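Local atomic coordinates of Cog5 (PDB entry 4U6U), a protein that pairs with Cog7 within the conserved oligomeric Golgi complex, a multisubunit tether that probably captures transport vesicles at Golgi membranes ahead of fusion. Residues B[121-125]-B[188-192]; B[254-258]-B[282-288]; B[106-111]-B[137-142]; B[39-43]-B[74-79]. The protein carries 7 engineered substitutions. All coordinates share one frame; numbering follows the deposited sequence.

Contact 1: B[121-125]-B[188-192]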
loop_
_atom_site.group_PDB
_atom_site.type_symbol
_atom_site.label_atom_id
_atom_site.label_comp_id
_atom_site.label_asym_id
_atom_site.label_seq_id
_atom_site.Cartn_x
_atom_site.Cartn_y
_atom_site.Cartn_z
ATOM N N ASN B 121 -22.105 5.841 -2.927
ATOM C CA ASN B 121 -23.148 4.805 -2.824
ATOM C C ASN B 121 -23.627 4.207 -4.142
ATOM O O ASN B 121 -23.965 3.025 -4.186
ATOM C CB ASN B 121 -24.378 5.349 -2.080
ATOM C CG ASN B 121 -24.256 5.251 -0.564
ATOM O OD1 ASN B 121 -23.213 4.873 -0.026
ATOM N ND2 ASN B 121 -25.342 5.583 0.133
ATOM N N LEU B 122 -23.659 5.023 -5.198
ATOM C CA LEU B 122 -24.032 4.588 -6.546
ATOM C C LEU B 122 -22.941 3.730 -7.148
ATOM O O LEU B 122 -23.172 2.574 -7.502
ATOM C CB LEU B 122 -24.288 5.788 -7.469
ATOM C CG LEU B 122 -25.660 6.465 -7.538
ATOM C CD1 LEU B 122 -25.938 7.347 -6.318
ATOM C CD2 LEU B 122 -25.770 7.258 -8.834
ATOM N N LYS B 123 -21.756 4.326 -7.270
ATOM C CA LYS B 123 -20.578 3.648 -7.790
ATOM C C LYS B 123 -20.335 2.366 -7.011
ATOM O O LYS B 123 -19.800 1.395 -7.543
ATOM C CB LYS B 123 -19.341 4.540 -7.706
ATOM C CG LYS B 123 -19.592 6.021 -7.887
ATOM C CD LYS B 123 -19.434 6.479 -9.320
ATOM C CE LYS B 123 -18.963 7.924 -9.369
ATOM N NZ LYS B 123 -17.569 8.069 -8.847
ATOM N N MET B 124 -20.698 2.399 -5.733
ATOM C CA MET B 124 -20.628 1.233 -4.862
ATOM C C MET B 124 -21.309 0.007 -5.457
ATOM O O MET B 124 -20.832 -1.107 -5.273
ATOM C CB MET B 124 -21.224 1.548 -3.494
ATOM C CG MET B 124 -20.925 0.461 -2.495
ATOM S SD MET B 124 -19.189 0.503 -1.994
ATOM C CE MET B 124 -18.856 -1.244 -2.118
ATOM N N GLU B 125 -22.469 0.195 -6.083
ATOM C CA GLU B 125 -23.146 -0.913 -6.766
ATOM C C GLU B 125 -22.869 -0.929 -8.285
ATOM O O GLU B 125 -22.789 -1.995 -8.889
ATOM C CB GLU B 125 -24.653 -0.885 -6.490
ATOM C CG GLU B 125 -25.030 -1.356 -5.079
ATOM C CD GLU B 125 -25.427 -2.834 -5.026
ATOM O OE1 GLU B 125 -25.247 -3.457 -3.957
ATOM O OE2 GLU B 125 -25.923 -3.370 -6.042
ATOM N N SER B 188 -24.493 -0.341 1.719
ATOM C CA SER B 188 -23.263 0.020 1.012
ATOM C C SER B 188 -22.066 -0.597 1.706
ATOM O O SER B 188 -21.086 -0.965 1.069
ATOM C CB SER B 188 -23.092 1.541 0.946
ATOM O OG SER B 188 -23.547 2.057 -0.292
ATOM N N ILE B 189 -22.161 -0.702 3.025
ATOM C CA ILE B 189 -21.120 -1.307 3.840
ATOM C C ILE B 189 -21.169 -2.827 3.725
ATOM O O ILE B 189 -20.129 -3.499 3.747
ATOM C CB ILE B 189 -21.249 -0.855 5.307
ATOM C CG1 ILE B 189 -20.931 0.636 5.391
ATOM C CG2 ILE B 189 -20.323 -1.637 6.226
ATOM C CD1 ILE B 189 -20.812 1.140 6.777
ATOM N N LEU B 190 -22.380 -3.360 3.578
ATOM C CA LEU B 190 -22.573 -4.796 3.404
ATOM C C LEU B 190 -21.854 -5.220 2.133
ATOM O O LEU B 190 -21.136 -6.225 2.115
ATOM C CB LEU B 190 -24.073 -5.139 3.346
ATOM C CG LEU B 190 -24.592 -6.574 3.166
ATOM C CD1 LEU B 190 -24.793 -6.911 1.696
ATOM C CD2 LEU B 190 -23.672 -7.593 3.829
ATOM N N THR B 191 -22.034 -4.428 1.080
ATOM C CA THR B 191 -21.430 -4.730 -0.208
ATOM C C THR B 191 -19.951 -4.326 -0.299
ATOM O O THR B 191 -19.265 -4.796 -1.186
ATOM C CB THR B 191 -22.218 -4.069 -1.382
ATOM O OG1 THR B 191 -21.940 -2.664 -1.440
ATOM C CG2 THR B 191 -23.723 -4.284 -1.228
ATOM N N LEU B 192 -19.461 -3.464 0.593
ATOM C CA LEU B 192 -18.031 -3.110 0.597
ATOM C C LEU B 192 -17.165 -4.205 1.200
ATOM O O LEU B 192 -16.037 -4.448 0.764
ATOM C CB LEU B 192 -17.773 -1.798 1.348
ATOM C CG LEU B 192 -16.279 -1.420 1.404
ATOM C CD1 LEU B 192 -15.733 -1.215 0.002
ATOM C CD2 LEU B 192 -15.971 -0.200 2.255
#
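Asn121 and Ser188 are the point where the two backbones come nearest, with their CA atoms 6.1 Å apart. Asn121 adopts a positive phi of 52° in the turn after helix 92-118, just before the short helix 122-126, and Ser188 lies on helix 175-192. The contact thus fastens a corner of the all-helical rod, an architecture seen across vesicle-tethering subunits of this kind, to a helix that follows later in the chain. Ser188 OG gives a weak hydrogen bond to Asn121 OD1 at 2.8 Å. The same OD1 also accepts from Lys157 NZ of helix 143-167, while Asn121 ND2 reaches Asn185 OD1, so both ends of the amide are held. Met124 carries the apolar part. Its first torsion, anti to the backbone N (chi1 -169°), puts CG 3.5 Å from Thr191 OG1, and the bends beyond it carry the methyl CE to 3.7 Å from Leu192 CB. The side chains of Met124 and Thr191 lie alongside, running in contrary senses. At the outer margin Glu125 lies across Thr191 at about a right angle, its OE1 meeting the methyl CG2. Thr191 turns its hydroxyl back on its own helix: OG1 donates to Ser188 O over 3.1 Å, approaching from above the carbonyl plane, 43° out of it.

Contact 2: B[254-258]-B[282-288]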
loop_
_atom_site.group_PDB
_atom_site.type_symbol
_atom_site.label_atom_id
_atom_site.label_comp_id
_atom_site.label_asym_id
_atom_site.label_seq_id
_atom_site.Cartn_x
_atom_site.Cartn_y
_atom_site.Cartn_z
ATOM N N SER B 254 -43.742 7.778 21.111
ATOM C CA SER B 254 -42.929 6.601 21.438
ATOM C C SER B 254 -43.247 5.335 20.639
ATOM O O SER B 254 -42.334 4.622 20.233
ATOM C CB SER B 254 -43.050 6.280 22.933
ATOM O OG SER B 254 -42.284 5.137 23.285
ATOM N N ASN B 255 -44.520 5.022 20.437
ATOM C CA ASN B 255 -44.842 3.818 19.684
ATOM C C ASN B 255 -44.454 3.973 18.213
ATOM O O ASN B 255 -43.902 3.044 17.628
ATOM C CB ASN B 255 -46.319 3.454 19.811
ATOM C CG ASN B 255 -47.226 4.522 19.268
ATOM O OD1 ASN B 255 -47.099 5.702 19.615
ATOM N ND2 ASN B 255 -48.166 4.116 18.416
ATOM N N LEU B 256 -44.726 5.144 17.631
ATOM C CA LEU B 256 -44.389 5.415 16.225
ATOM C C LEU B 256 -42.933 5.075 15.907
ATOM O O LEU B 256 -42.632 4.470 14.868
ATOM C CB LEU B 256 -44.651 6.882 15.872
ATOM C CG LEU B 256 -44.095 7.380 14.522
ATOM C CD1 LEU B 256 -44.517 6.510 13.314
ATOM C CD2 LEU B 256 -44.422 8.857 14.293
ATOM N N ILE B 257 -42.045 5.467 16.818
ATOM C CA ILE B 257 -40.627 5.162 16.716
ATOM C C ILE B 257 -40.419 3.649 16.675
ATOM O O ILE B 257 -39.874 3.112 15.706
ATOM C CB ILE B 257 -39.836 5.743 17.919
ATOM C CG1 ILE B 257 -39.945 7.265 17.973
ATOM C CG2 ILE B 257 -38.382 5.276 17.902
ATOM C CD1 ILE B 257 -39.468 7.839 19.290
ATOM N N TYR B 258 -40.899 2.966 17.715
ATOM C CA TYR B 258 -40.727 1.527 17.843
ATOM C C TYR B 258 -41.407 0.816 16.680
ATOM O O TYR B 258 -40.973 -0.256 16.240
ATOM C CB TYR B 258 -41.293 1.035 19.175
ATOM C CG TYR B 258 -40.344 1.126 20.356
ATOM C CD1 TYR B 258 -39.148 0.409 20.373
ATOM C CD2 TYR B 258 -40.657 1.910 21.471
ATOM C CE1 TYR B 258 -38.279 0.480 21.461
ATOM C CE2 TYR B 258 -39.799 1.991 22.567
ATOM C CZ TYR B 258 -38.611 1.272 22.557
ATOM O OH TYR B 258 -37.754 1.344 23.638
ATOM N N LEU B 282 -32.238 -0.302 18.670
ATOM C CA LEU B 282 -33.159 -0.390 19.793
ATOM C C LEU B 282 -32.575 0.223 21.077
ATOM O O LEU B 282 -33.266 0.950 21.800
ATOM C CB LEU B 282 -33.557 -1.849 20.037
ATOM C CG LEU B 282 -34.605 -2.444 19.089
ATOM C CD1 LEU B 282 -34.975 -3.831 19.546
ATOM C CD2 LEU B 282 -35.852 -1.571 19.007
ATOM N N LYS B 283 -31.302 -0.054 21.349
ATOM C CA LYS B 283 -30.649 0.430 22.565
ATOM C C LYS B 283 -30.509 1.945 22.580
ATOM O O LYS B 283 -30.604 2.571 23.638
ATOM C CB LYS B 283 -29.280 -0.213 22.709
ATOM C CG LYS B 283 -29.372 -1.707 22.921
ATOM C CD LYS B 283 -28.014 -2.372 22.770
ATOM C CE LYS B 283 -28.135 -3.877 22.635
ATOM N NZ LYS B 283 -26.849 -4.425 22.118
ATOM N N ALA B 284 -30.305 2.530 21.401
ATOM C CA ALA B 284 -30.155 3.974 21.277
ATOM C C ALA B 284 -31.415 4.655 21.761
ATOM O O ALA B 284 -31.383 5.711 22.386
ATOM C CB ALA B 284 -29.872 4.350 19.842
ATOM N N VAL B 285 -32.531 4.007 21.477
ATOM C CA VAL B 285 -33.845 4.553 21.727
ATOM C C VAL B 285 -34.460 3.757 22.869
ATOM O O VAL B 285 -35.315 2.911 22.632
ATOM C CB VAL B 285 -34.703 4.474 20.444
ATOM C CG1 VAL B 285 -36.015 5.173 20.601
ATOM C CG2 VAL B 285 -33.942 5.096 19.291
ATOM N N SER B 286 -33.985 3.962 24.099
ATOM C CA SER B 286 -34.366 3.050 25.186
ATOM C C SER B 286 -34.782 3.762 26.477
ATOM O O SER B 286 -35.142 3.106 27.454
ATOM C CB SER B 286 -33.237 2.053 25.489
ATOM O OG SER B 286 -32.179 2.661 26.206
ATOM N N ILE B 287 -34.736 5.090 26.482
ATOM C CA ILE B 287 -35.202 5.879 27.630
ATOM C C ILE B 287 -36.723 5.960 27.662
ATOM O O ILE B 287 -37.299 6.508 28.607
ATOM C CB ILE B 287 -34.660 7.328 27.659
ATOM C CG1 ILE B 287 -34.889 8.013 26.315
ATOM C CG2 ILE B 287 -33.197 7.363 28.085
ATOM C CD1 ILE B 287 -33.856 7.680 25.284
ATOM N N LEU B 288 -37.366 5.384 26.648
ATOM C CA LEU B 288 -38.826 5.406 26.498
ATOM C C LEU B 288 -39.451 4.741 27.728
ATOM O O LEU B 288 -40.653 4.859 27.988
ATOM C CB LEU B 288 -39.264 4.726 25.196
ATOM C CG LEU B 288 -38.786 5.335 23.857
ATOM C CD1 LEU B 288 -39.007 6.847 23.713
ATOM C CD2 LEU B 288 -37.348 5.034 23.656
#
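Tyr258 reaches over from helix 254-265 to helix 277-284 and the chain end that follows it, and its ring meets Leu282, Val285 and Leu288. The contact packs the C-terminal end of this all-helical Cog5 fragment against helix 254-265. With CG set beside the backbone N and anti to the carbonyl carbon (chi1 -85°), the ring is carried across the gap although the side chain does not start out straight at its partners. Leu282 CD2 lies at the ring edge, near its plane, 4.0 Å from Tyr258 CE1. On the other flank Leu288 comes from the opposite direction, and its CG approaches Tyr258 CE2 to 3.7 Å. The phenol oxygen ends over the turn after the helix, where Tyr258 OH is 3.1 Å from Val285 O. One turn earlier, Ser254 points OG at the branch of Leu288, 3.5 Å from its CG, so this leucine touches both a hydroxyl and an aromatic ring. Deeper in, two beta-branched residues meet through their gamma methyls: Ile257 CG2 and Val285 CG1, each anti to its own backbone N, are 3.6 Å apart. The turn itself is tied by Ser286 OG, which donates to Lys283 O at 3.0 Å. Helix 220-241 covers another part of this segment, with Phe236 touching both Val285 and Ile287, and Glu237 and Tyr240 also against Ile287; the tail is thereby packed between helices 254-265 and 220-241.

Contact 3: B[106-111]-B[137-142]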
loop_
_atom_site.group_PDB
_atom_site.type_symbol
_atom_site.label_atom_id
_atom_site.label_comp_id
_atom_site.label_asym_id
_atom_site.label_seq_id
_atom_site.Cartn_x
_atom_site.Cartn_y
_atom_site.Cartn_z
ATOM N N LEU B 106 1.098 9.175 -5.810
ATOM C CA LEU B 106 0.297 8.057 -6.309
ATOM C C LEU B 106 -0.692 7.594 -5.248
ATOM O O LEU B 106 -1.845 7.281 -5.552
ATOM C CB LEU B 106 1.202 6.898 -6.730
ATOM C CG LEU B 106 0.752 5.930 -7.829
ATOM C CD1 LEU B 106 -0.334 4.996 -7.359
ATOM C CD2 LEU B 106 0.282 6.700 -9.052
ATOM N N LEU B 107 -0.202 7.516 -4.013
ATOM C CA LEU B 107 -1.000 7.146 -2.849
ATOM C C LEU B 107 -2.184 8.094 -2.679
ATOM O O LEU B 107 -3.333 7.676 -2.465
ATOM C CB LEU B 107 -0.138 7.181 -1.584
ATOM C CG LEU B 107 0.504 5.923 -1.005
ATOM C CD1 LEU B 107 -0.553 4.900 -0.697
ATOM C CD2 LEU B 107 1.522 5.343 -1.958
ATOM N N ARG B 108 -1.880 9.382 -2.791
ATOM C CA ARG B 108 -2.883 10.419 -2.690
ATOM C C ARG B 108 -3.907 10.111 -3.778
ATOM O O ARG B 108 -5.092 9.973 -3.492
ATOM C CB ARG B 108 -2.248 11.805 -2.873
ATOM C CG ARG B 108 -3.031 12.995 -2.326
ATOM C CD ARG B 108 -2.346 14.323 -2.684
ATOM N NE ARG B 108 -0.891 14.278 -2.540
ATOM C CZ ARG B 108 -0.031 14.382 -3.557
ATOM N NH1 ARG B 108 -0.480 14.525 -4.803
ATOM N NH2 ARG B 108 1.281 14.326 -3.335
ATOM N N TYR B 109 -3.427 9.921 -5.009
ATOM C CA TYR B 109 -4.312 9.652 -6.133
ATOM C C TYR B 109 -5.238 8.466 -5.886
ATOM O O TYR B 109 -6.428 8.529 -6.206
ATOM C CB TYR B 109 -3.527 9.382 -7.415
ATOM C CG TYR B 109 -4.454 9.013 -8.555
ATOM C CD1 TYR B 109 -5.134 9.997 -9.254
ATOM C CD2 TYR B 109 -4.694 7.680 -8.895
ATOM C CE1 TYR B 109 -5.999 9.676 -10.283
ATOM C CE2 TYR B 109 -5.564 7.348 -9.922
ATOM C CZ TYR B 109 -6.215 8.354 -10.615
ATOM O OH TYR B 109 -7.087 8.057 -11.642
ATOM N N LEU B 110 -4.695 7.387 -5.326
ATOM C CA LEU B 110 -5.474 6.165 -5.167
ATOM C C LEU B 110 -6.502 6.291 -4.059
ATOM O O LEU B 110 -7.669 5.948 -4.254
ATOM C CB LEU B 110 -4.581 4.962 -4.886
ATOM C CG LEU B 110 -3.701 4.449 -6.031
ATOM C CD1 LEU B 110 -2.872 3.244 -5.570
ATOM C CD2 LEU B 110 -4.530 4.114 -7.263
ATOM N N SER B 111 -6.063 6.760 -2.894
ATOM C CA SER B 111 -6.927 6.824 -1.716
ATOM C C SER B 111 -8.064 7.827 -1.896
ATOM O O SER B 111 -9.190 7.577 -1.470
ATOM C CB SER B 111 -6.114 7.175 -0.471
ATOM O OG SER B 111 -5.525 8.456 -0.582
ATOM N N ALA B 137 -5.002 -2.570 -5.779
ATOM C CA ALA B 137 -3.917 -1.673 -6.138
ATOM C C ALA B 137 -3.285 -1.030 -4.911
ATOM O O ALA B 137 -2.079 -1.185 -4.664
ATOM C CB ALA B 137 -4.428 -0.598 -7.096
ATOM N N LEU B 138 -4.124 -0.369 -4.117
ATOM C CA LEU B 138 -3.676 0.369 -2.948
ATOM C C LEU B 138 -3.003 -0.539 -1.913
ATOM O O LEU B 138 -1.994 -0.155 -1.319
ATOM C CB LEU B 138 -4.861 1.103 -2.322
ATOM C CG LEU B 138 -4.595 2.116 -1.206
ATOM C CD1 LEU B 138 -3.497 3.084 -1.618
ATOM C CD2 LEU B 138 -5.873 2.851 -0.874
ATOM N N TYR B 139 -3.551 -1.740 -1.709
ATOM C CA TYR B 139 -2.956 -2.713 -0.785
ATOM C C TYR B 139 -1.544 -3.094 -1.192
ATOM O O TYR B 139 -0.646 -3.174 -0.351
ATOM C CB TYR B 139 -3.810 -3.985 -0.683
ATOM C CG TYR B 139 -3.274 -5.022 0.305
ATOM C CD1 TYR B 139 -3.465 -4.874 1.676
ATOM C CD2 TYR B 139 -2.597 -6.152 -0.133
ATOM C CE1 TYR B 139 -2.981 -5.811 2.584
ATOM C CE2 TYR B 139 -2.118 -7.095 0.764
ATOM C CZ TYR B 139 -2.315 -6.920 2.120
ATOM O OH TYR B 139 -1.843 -7.852 3.019
ATOM N N THR B 140 -1.361 -3.350 -2.483
ATOM C CA THR B 140 -0.060 -3.736 -2.997
ATOM C C THR B 140 1.006 -2.661 -2.761
ATOM O O THR B 140 2.127 -2.971 -2.325
ATOM C CB THR B 140 -0.142 -4.058 -4.483
ATOM O OG1 THR B 140 -0.970 -5.217 -4.668
ATOM C CG2 THR B 140 1.245 -4.342 -5.021
ATOM N N LEU B 141 0.641 -1.406 -3.033
ATOM C CA LEU B 141 1.553 -0.270 -2.883
ATOM C C LEU B 141 1.970 -0.057 -1.436
ATOM O O LEU B 141 3.160 0.082 -1.129
ATOM C CB LEU B 141 0.904 1.009 -3.412
ATOM C CG LEU B 141 1.802 1.974 -4.188
ATOM C CD1 LEU B 141 0.986 3.133 -4.714
ATOM C CD2 LEU B 141 2.961 2.477 -3.343
ATOM N N SER B 142 0.978 -0.039 -0.556
ATOM C CA SER B 142 1.180 0.286 0.847
ATOM C C SER B 142 -0.080 -0.063 1.615
ATOM O O SER B 142 -0.957 0.780 1.783
ATOM C CB SER B 142 1.520 1.768 1.023
ATOM O OG SER B 142 1.513 2.131 2.392
#
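Leu107 O is gripped by two groups of one residue, Ser111 N at 2.9 Å and Ser111 OG at 3.0 Å, the hydroxyl standing 30° off the carbonyl plane. This bond turns the serine hydroxyl back on its own helix, and what Ser111 presents to Leu138 CD2 is carbon. Across the contact the meeting is made almost wholly by leucines. Leu107 spreads its two methyls over separate partners: CD1 lies 3.6 Å from Leu138 CD1 and near Ser142 CB, whereas CD2 lies 3.5 Å from Leu141 CD2. An alanine in place of Leu107 would remove both branches and is likely to open a gap between Leu138 and Leu141, leaving their methyls less firmly seated. The two segments belong to helices 92-118 and 128-141, neighbours in the alpha-helical bundle that makes up this part of Cog5; the segment axes cross at -151°, roughly antiparallel, and approach to 10.3 Å. Leu138, whose CG is anti to the backbone N (chi1 -171°), sends CD1 in between Leu107 and Leu110 and touches Leu110 CB at 3.9 Å. Leu141 CD1 meets Leu106 CD1 at 3.5 Å and Leu110 CD1 beyond it. Helix 61-81 backs Leu106 through Ile68, and helix 143-167 closes over Leu138 with Leu146. At the end of helix 128-141, Ser142 OG is taken up by a hydrogen bond with Asp145 OD2.

Contact 4: B[39-43]-B[74-79]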
loop_
_atom_site.group_PDB
_atom_site.type_symbol
_atom_site.label_atom_id
_atom_site.label_comp_id
_atom_site.label_asym_id
_atom_site.label_seq_id
_atom_site.Cartn_x
_atom_site.Cartn_y
_atom_site.Cartn_z
ATOM N N ILE B 39 20.163 -0.968 -13.600
ATOM C CA ILE B 39 18.771 -1.312 -13.815
ATOM C C ILE B 39 17.842 -0.429 -12.966
ATOM O O ILE B 39 16.824 0.061 -13.460
ATOM C CB ILE B 39 18.512 -2.798 -13.500
ATOM C CG1 ILE B 39 19.454 -3.696 -14.302
ATOM C CG2 ILE B 39 17.085 -3.178 -13.811
ATOM C CD1 ILE B 39 19.169 -5.209 -14.132
ATOM N N TYR B 40 18.205 -0.205 -11.703
ATOM C CA TYR B 40 17.404 0.639 -10.804
ATOM C C TYR B 40 17.201 2.023 -11.407
ATOM O O TYR B 40 16.070 2.470 -11.590
ATOM C CB TYR B 40 18.082 0.764 -9.440
ATOM C CG TYR B 40 17.312 1.530 -8.374
ATOM C CD1 TYR B 40 16.242 0.947 -7.699
ATOM C CD2 TYR B 40 17.665 2.832 -8.033
ATOM C CE1 TYR B 40 15.546 1.638 -6.709
ATOM C CE2 TYR B 40 16.975 3.529 -7.054
ATOM C CZ TYR B 40 15.913 2.932 -6.398
ATOM O OH TYR B 40 15.225 3.635 -5.424
ATOM N N VAL B 41 18.310 2.684 -11.726
ATOM C CA VAL B 41 18.290 3.994 -12.370
ATOM C C VAL B 41 17.448 4.061 -13.659
ATOM O O VAL B 41 16.663 5.000 -13.857
ATOM C CB VAL B 41 19.719 4.444 -12.658
ATOM C CG1 VAL B 41 19.785 5.385 -13.865
ATOM C CG2 VAL B 41 20.293 5.082 -11.404
ATOM N N HIS B 42 17.610 3.076 -14.533
ATOM C CA HIS B 42 16.833 3.026 -15.769
ATOM C C HIS B 42 15.355 3.039 -15.454
ATOM O O HIS B 42 14.539 3.533 -16.235
ATOM C CB HIS B 42 17.154 1.779 -16.581
ATOM C CG HIS B 42 18.215 1.985 -17.608
ATOM N ND1 HIS B 42 19.498 1.500 -17.460
ATOM C CD2 HIS B 42 18.192 2.624 -18.799
ATOM C CE1 HIS B 42 20.214 1.826 -18.518
ATOM N NE2 HIS B 42 19.443 2.510 -19.348
ATOM N N MET B 43 15.025 2.453 -14.310
ATOM C CA MET B 43 13.653 2.383 -13.849
ATOM C C MET B 43 13.179 3.712 -13.305
ATOM O O MET B 43 12.080 4.158 -13.612
ATOM C CB MET B 43 13.530 1.296 -12.798
ATOM C CG MET B 43 13.607 -0.070 -13.408
ATOM S SD MET B 43 12.658 -1.203 -12.418
ATOM C CE MET B 43 13.690 -1.239 -10.959
ATOM N N GLN B 74 8.081 -3.146 -9.181
ATOM C CA GLN B 74 9.371 -3.540 -9.739
ATOM C C GLN B 74 10.504 -2.990 -8.888
ATOM O O GLN B 74 11.459 -3.695 -8.578
ATOM C CB GLN B 74 9.500 -3.058 -11.183
ATOM C CG GLN B 74 8.381 -3.571 -12.076
ATOM C CD GLN B 74 8.175 -5.074 -11.969
ATOM O OE1 GLN B 74 8.966 -5.866 -12.483
ATOM N NE2 GLN B 74 7.099 -5.474 -11.293
ATOM N N LEU B 75 10.393 -1.719 -8.529
ATOM C CA LEU B 75 11.372 -1.072 -7.680
ATOM C C LEU B 75 11.605 -1.893 -6.404
ATOM O O LEU B 75 12.745 -2.212 -6.067
ATOM C CB LEU B 75 10.905 0.346 -7.330
ATOM C CG LEU B 75 11.433 1.552 -8.122
ATOM C CD1 LEU B 75 12.786 1.242 -8.734
ATOM C CD2 LEU B 75 10.444 2.079 -9.167
ATOM N N LYS B 76 10.526 -2.230 -5.700
ATOM C CA LYS B 76 10.628 -3.037 -4.486
ATOM C C LYS B 76 11.254 -4.395 -4.786
ATOM O O LYS B 76 11.968 -4.943 -3.956
ATOM C CB LYS B 76 9.268 -3.178 -3.794
ATOM C CG LYS B 76 8.825 -1.871 -3.126
ATOM C CD LYS B 76 7.364 -1.888 -2.661
ATOM C CE LYS B 76 6.892 -0.494 -2.187
ATOM N NZ LYS B 76 6.935 0.575 -3.247
ATOM N N ILE B 77 10.994 -4.950 -5.961
ATOM C CA ILE B 77 11.591 -6.243 -6.294
ATOM C C ILE B 77 13.092 -6.117 -6.487
ATOM O O ILE B 77 13.864 -6.886 -5.921
ATOM C CB ILE B 77 11.024 -6.857 -7.585
ATOM C CG1 ILE B 77 9.547 -7.200 -7.427
ATOM C CG2 ILE B 77 11.793 -8.103 -7.936
ATOM C CD1 ILE B 77 8.893 -7.631 -8.706
ATOM N N ASN B 78 13.501 -5.176 -7.328
ATOM C CA ASN B 78 14.917 -4.958 -7.570
ATOM C C ASN B 78 15.709 -4.716 -6.275
ATOM O O ASN B 78 16.805 -5.252 -6.136
ATOM C CB ASN B 78 15.115 -3.795 -8.553
ATOM C CG ASN B 78 16.566 -3.645 -9.024
ATOM O OD1 ASN B 78 17.383 -4.563 -8.890
ATOM N ND2 ASN B 78 16.875 -2.493 -9.613
ATOM N N ILE B 79 15.170 -3.930 -5.334
ATOM C CA ILE B 79 15.879 -3.680 -4.067
ATOM C C ILE B 79 15.950 -4.921 -3.168
ATOM O O ILE B 79 16.871 -5.059 -2.352
ATOM C CB ILE B 79 15.258 -2.522 -3.249
ATOM C CG1 ILE B 79 13.841 -2.886 -2.805
ATOM C CG2 ILE B 79 15.306 -1.223 -4.036
ATOM C CD1 ILE B 79 13.418 -2.330 -1.436
#
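Tyr40 (chi1 -176°) and Asn78 both extend with CG opposite the backbone N, and Met43 folds at its thioether, which together bring ring, amide and methyl together, with Leu75 against the ring and the methyl. The Asn78 amide comes to the Tyr40 ring at its edge, with ND2 in the ring plane and the two flat groups 50° apart. ND2 also lies 3.4 Å from Tyr40 N, but both are donors and no bond joins them; the amide nitrogen instead makes a weak hydrogen bond to Ser36 O, a turn earlier. Leu75 CD1 is shared, lying 3.4 Å from Tyr40 CE1 and 3.5 Å from Met43 CE. Met43 and Leu75 pass each other in opposite directions, while Tyr40 crosses Leu75 at about a right angle. These residues join helix 11-47 to helix 61-81, a nearly antiparallel pair (167° between the segment axes, which approach to 10.5 Å), at the N-terminal side of the rod. On the far side of helix 11-47, Val41 and His42 pack against Leu36 and Lys40 of the Cog7 chain, so this helix serves both the internal pairing and the Cog5-Cog7 interface. Tyr40 OH is hydrogen-bonded to Glu95 OE2, and the Tyr40 side chain also touches Cys94 and Val99 of helix 92-118. A serine at Tyr40 would probably leave Glu95 without this partner and Leu75 CD1 without the ring beside it. Further along, Ile79 CG2 touches Tyr40 CE1 at 3.9 Å, and Met43 SD lies against Gln74 CB.

How the contacts relate
Contact 3 is the buried one, close to the centre of the chain and built from leucine methyls, whereas the other three are only partly buried and mix apolar with polar groups. Contact 4 adjoins it: Lys76 CE lies 3.9 Å from Leu141 O, and helix 92-118, which carries residues 106-111, also backs Tyr40. Contact 1 lies about 20 Å from contact 3, centre to centre, and their segments alternate along the chain. Contact 1 adds a weak serine-asparagine bond. Contacts 2 and 4 stand on opposite sides of the chain's centre, about 61 Å apart, centre to centre; each uses a tyrosine, but Cog7 reaches only the segments of contact 4.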